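Local coordinates for Fe-regulated protein B (PDB 4AIP) that takes up iron across the outer membrane of Neisseria meningitidis as a TonB-dependent transporter, a plugged beta-barrel probably serving siderophore uptake, at residues L252-T257 with V267-K272. Residues are numbered along the deposited sequence; the frame is centred on the assembly and turned at random.
Sequences LAKIGT and VLSHMK. With N8E (3,6,9,12,15-pentaoxatricosan-1-ol), chain F.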
ATOM      1  N   LEU B 252     -10.631  -4.090  11.138  1.00  7.74           N
ATOM      2  CA  LEU B 252     -11.408  -5.063  11.813  1.00  6.94           C
ATOM      3  C   LEU B 252     -12.346  -5.694  10.806  1.00  8.55           C
ATOM      4  O   LEU B 252     -13.016  -4.984   9.993  1.00  7.56           O
ATOM      5  CB  LEU B 252     -12.181  -4.374  12.926  1.00  7.65           C
ATOM      6  CG  LEU B 252     -12.988  -5.285  13.850  1.00 10.70           C
ATOM      7  CD1 LEU B 252     -12.083  -6.250  14.622  1.00 13.74           C
ATOM      8  CD2 LEU B 252     -13.827  -4.427  14.746  1.00  7.79           C
ATOM      9  N   ALA B 253     -12.423  -7.035  10.880  1.00  8.12           N
ATOM     10  CA  ALA B 253     -13.399  -7.789  10.056  1.00  7.35           C
ATOM     11  C   ALA B 253     -14.190  -8.670  10.946  1.00  7.69           C
ATOM     12  O   ALA B 253     -13.657  -9.604  11.570  1.00  8.95           O
ATOM     13  CB  ALA B 253     -12.701  -8.611   8.983  1.00  6.21           C
ATOM     14  N   LYS B 254     -15.485  -8.444  11.006  1.00  8.17           N
ATOM     15  CA  LYS B 254     -16.288  -9.324  11.816  1.00  8.75           C
ATOM     16  C   LYS B 254     -17.484  -9.905  11.143  1.00 10.82           C
ATOM     17  O   LYS B 254     -18.223  -9.212  10.493  1.00 10.84           O
ATOM     18  CB  LYS B 254     -16.871  -8.575  12.947  1.00  8.11           C
ATOM     19  CG  LYS B 254     -15.950  -8.306  14.019  1.00 10.29           C
ATOM     20  CD  LYS B 254     -16.799  -8.244  15.316  1.00 12.94           C
ATOM     21  CE  LYS B 254     -15.832  -7.677  16.234  1.00 19.01           C
ATOM     22  NZ  LYS B 254     -15.949  -7.379  17.555  1.00 13.43           N
ATOM     23  N   ILE B 255     -17.776 -11.166  11.428  1.00 12.15           N
ATOM     24  CA  ILE B 255     -19.057 -11.695  11.005  1.00 13.11           C
ATOM     25  C   ILE B 255     -19.633 -12.408  12.195  1.00 15.37           C
ATOM     26  O   ILE B 255     -18.889 -12.979  13.023  1.00 13.83           O
ATOM     27  CB  ILE B 255     -18.919 -12.628   9.729  1.00 13.21           C
ATOM     28  CG1 ILE B 255     -20.290 -12.995   9.206  1.00 17.03           C
ATOM     29  CG2 ILE B 255     -18.014 -13.855  10.005  1.00  8.36           C
ATOM     30  CD1 ILE B 255     -20.325 -14.198   8.303  1.00 10.33           C
ATOM     31  N   GLY B 256     -20.944 -12.360  12.326  1.00 20.37           N
ATOM     32  CA  GLY B 256     -21.591 -12.928  13.470  1.00 24.40           C
ATOM     33  C   GLY B 256     -22.956 -13.446  13.123  1.00 27.33           C
ATOM     34  O   GLY B 256     -23.594 -12.977  12.168  1.00 28.98           O
ATOM     35  N   THR B 257     -23.406 -14.421  13.893  1.00 28.10           N
ATOM     36  CA  THR B 257     -24.774 -14.878  13.817  1.00 29.15           C
ATOM     37  C   THR B 257     -25.406 -14.972  15.208  1.00 29.60           C
ATOM     38  O   THR B 257     -24.798 -15.444  16.161  1.00 29.95           O
ATOM     39  CB  THR B 257     -24.976 -16.209  12.996  1.00 29.29           C
ATOM     40  OG1 THR B 257     -26.336 -16.594  13.096  1.00 28.86           O
ATOM     41  CG2 THR B 257     -24.097 -17.376  13.475  1.00 27.87           C
ATOM     42  N   VAL B 267     -19.465 -15.275  16.868  1.00 12.52           N
ATOM     43  CA  VAL B 267     -18.854 -14.174  16.186  1.00 13.86           C
ATOM     44  C   VAL B 267     -17.461 -14.551  15.718  1.00 12.12           C
ATOM     45  O   VAL B 267     -16.661 -15.113  16.474  1.00 12.06           O
ATOM     46  CB  VAL B 267     -18.775 -12.943  17.122  1.00 15.61           C
ATOM     47  CG1 VAL B 267     -18.119 -11.791  16.401  1.00 17.75           C
ATOM     48  CG2 VAL B 267     -20.160 -12.527  17.507  1.00 18.42           C
ATOM     49  N   LEU B 268     -17.153 -14.262  14.475  1.00 11.51           N
ATOM     50  CA  LEU B 268     -15.793 -14.503  14.019  1.00 12.58           C
ATOM     51  C   LEU B 268     -15.188 -13.175  13.591  1.00 11.21           C
ATOM     52  O   LEU B 268     -15.832 -12.408  12.801  1.00  9.61           O
ATOM     53  CB  LEU B 268     -15.819 -15.439  12.830  1.00 14.87           C
ATOM     54  CG  LEU B 268     -14.932 -16.656  12.829  1.00 19.85           C
ATOM     55  CD1 LEU B 268     -14.913 -17.125  11.372  1.00 22.14           C
ATOM     56  CD2 LEU B 268     -13.519 -16.450  13.289  1.00 20.86           C
ATOM     57  N   SER B 269     -13.937 -12.981  14.006  1.00  9.22           N
ATOM     58  CA  SER B 269     -13.364 -11.673  14.077  1.00 10.83           C
ATOM     59  C   SER B 269     -11.903 -11.725  13.616  1.00  9.95           C
ATOM     60  O   SER B 269     -11.194 -12.659  14.026  1.00  8.47           O
ATOM     61  CB  SER B 269     -13.470 -11.298  15.541  1.00 13.01           C
ATOM     62  OG  SER B 269     -12.689 -10.189  15.879  1.00 19.99           O
ATOM     63  N   HIS B 270     -11.440 -10.799  12.764  1.00  9.60           N
ATOM     64  CA  HIS B 270      -9.997 -10.672  12.582  1.00 11.16           C
ATOM     65  C   HIS B 270      -9.619  -9.228  12.759  1.00 11.32           C
ATOM     66  O   HIS B 270     -10.262  -8.366  12.138  1.00 11.62           O
ATOM     67  CB  HIS B 270      -9.477 -11.194  11.235  1.00 13.52           C
ATOM     68  CG  HIS B 270      -8.002 -10.995  11.063  1.00 17.47           C
ATOM     69  ND1 HIS B 270      -7.082 -11.902  11.524  1.00 19.48           N
ATOM     70  CD2 HIS B 270      -7.285  -9.983  10.521  1.00 19.49           C
ATOM     71  CE1 HIS B 270      -5.862 -11.479  11.258  1.00 20.24           C
ATOM     72  NE2 HIS B 270      -5.955 -10.300  10.675  1.00 21.01           N
ATOM     73  N   MET B 271      -8.603  -8.966  13.584  1.00  9.95           N
ATOM     74  CA  MET B 271      -8.161  -7.624  13.780  1.00 12.05           C
ATOM     75  C   MET B 271      -6.695  -7.475  13.446  1.00 12.19           C
ATOM     76  O   MET B 271      -5.898  -8.380  13.707  1.00 12.33           O
ATOM     77  CB  MET B 271      -8.409  -7.207  15.190  1.00 14.14           C
ATOM     78  CG  MET B 271      -7.384  -6.247  15.620  1.00 19.07           C
ATOM     79  SD  MET B 271      -7.409  -5.764  17.309  1.00 26.86           S
ATOM     80  CE  MET B 271      -6.784  -7.125  18.206  1.00 22.76           C
ATOM     81  N   LYS B 272      -6.336  -6.314  12.891  1.00 12.58           N
ATOM     82  CA  LYS B 272      -4.941  -6.030  12.698  1.00 13.15           C
ATOM     83  C   LYS B 272      -4.694  -4.586  13.094  1.00 12.71           C
ATOM     84  O   LYS B 272      -5.497  -3.729  12.763  1.00 12.75           O
ATOM     85  CB  LYS B 272      -4.508  -6.291  11.251  1.00 15.07           C
ATOM     86  CG  LYS B 272      -3.068  -6.047  11.103  1.00 18.31           C
ATOM     87  CD  LYS B 272      -2.578  -5.830   9.706  1.00 20.51           C
ATOM     88  CE  LYS B 272      -2.369  -7.081   8.979  1.00 23.57           C
ATOM     89  NZ  LYS B 272      -1.093  -6.942   8.265  1.00 23.12           N
TER
HETATM   90  C01 N8E F1743      -5.071  -8.176   6.406  1.00 18.27           C
HETATM   91  C02 N8E F1743      -5.763  -8.388   7.739  1.00 17.70           C
HETATM   92  C03 N8E F1743      -6.831  -7.330   7.973  1.00 18.51           C
HETATM   93  C04 N8E F1743      -8.172  -7.653   7.325  1.00 17.44           C
HETATM   94  C05 N8E F1743      -9.129  -8.379   8.247  1.00 16.03           C
HETATM   95  C06 N8E F1743     -10.039  -9.329   7.468  1.00 12.04           C
HETATM   96  C07 N8E F1743      -9.442 -10.679   7.266  1.00 13.15           C
HETATM   97  C08 N8E F1743     -10.466 -11.806   7.116  1.00 19.46           C
HETATM   98  O09 N8E F1743     -11.137 -12.052   8.343  1.00 19.45           O
HETATM   99  C10 N8E F1743     -12.145 -13.033   8.340  1.00 20.92           C
HETATM  100  C11 N8E F1743     -13.129 -12.809   9.485  1.00 17.88           C
HETATM  101  O12 N8E F1743     -14.433 -12.722   8.951  1.00 19.89           O
HETATM  102  C13 N8E F1743     -15.051 -11.458   8.744  1.00 23.12           C
HETATM  103  C14 N8E F1743     -16.293 -11.766   7.916  1.00 26.05           C
HETATM  104  O15 N8E F1743     -16.477 -10.777   6.897  1.00 34.26           O
HETATM  105  C16 N8E F1743     -16.838 -11.304   5.619  1.00 28.91           C
HETATM  106  C17 N8E F1743     -18.340 -11.483   5.547  1.00 32.02           C
HETATM  107  O18 N8E F1743     -18.900 -10.232   5.137  1.00 32.80           O
HETATM  108  C19 N8E F1743     -20.093  -9.862   5.856  1.00 38.51           C
HETATM  109  C20 N8E F1743     -21.404 -10.529   5.406  1.00 37.81           C
HETATM  110  O21 N8E F1743     -22.217 -10.861   6.544  1.00 35.54           O
HETATM  111  C22 N8E F1743     -23.277  -9.937   6.758  1.00 31.44           C
HETATM  112  C23 N8E F1743     -24.520 -10.793   6.864  1.00 27.76           C
HETATM  113  O24 N8E F1743     -25.696  -9.960   6.866  1.00 29.98           O
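A chi1 of -175° swings Leu252 CG away from its own N and takes CD1 across the strand gap, 3.8 Å from Met271 CB, the two side chains crossing at a slant. In Lys254 it is the carbonyl carbon that CG opposes (chi1 -77°); the extended chain runs past Ser269 and Val267, its CD 3.9 Å from Val267 CG1, and delivers NZ to Thr171 OG1 and Val172 O. Between these side chains and those of the other face run two antiparallel strands of a barrel hairpin. The hydrogen-bonded pairs are Ala253 with His270 and Ile255 with Leu268, each closed by two backbone bonds; Ile255 N reaches Leu268 O at 2.7 Å, nearly straight at 168°. CA-H...O contacts such as Lys254 CA to Leu268 O, 3.3 Å, fill in between. Ala253, Ile255, Leu268 and His270 point to the face that meets the detergent and a second copy of the protein. There Ile255 CG2 packs on Leu268 CB at 3.9 Å, while detergent carbon C05 lies at the edge of the His270 ring, near its plane, 3.3 Å from CD2. His270 ND1 bonds to Thr311 OG1 of the next strand, which should help fix the ring's rotation. Val738 and Leu736 of the second subunit pack on Ile255 and Leu268. The barrel wall is thus held by its backbone bonds, its outer face mostly apolar with His270 as polar member, its inner face mixed: Leu252, Val267 and Met271 beside Ser269 and Lys254, whose ammonium, gripped by two oxygens, ties the wall to the end of plug strand 165-171 and the residue after it.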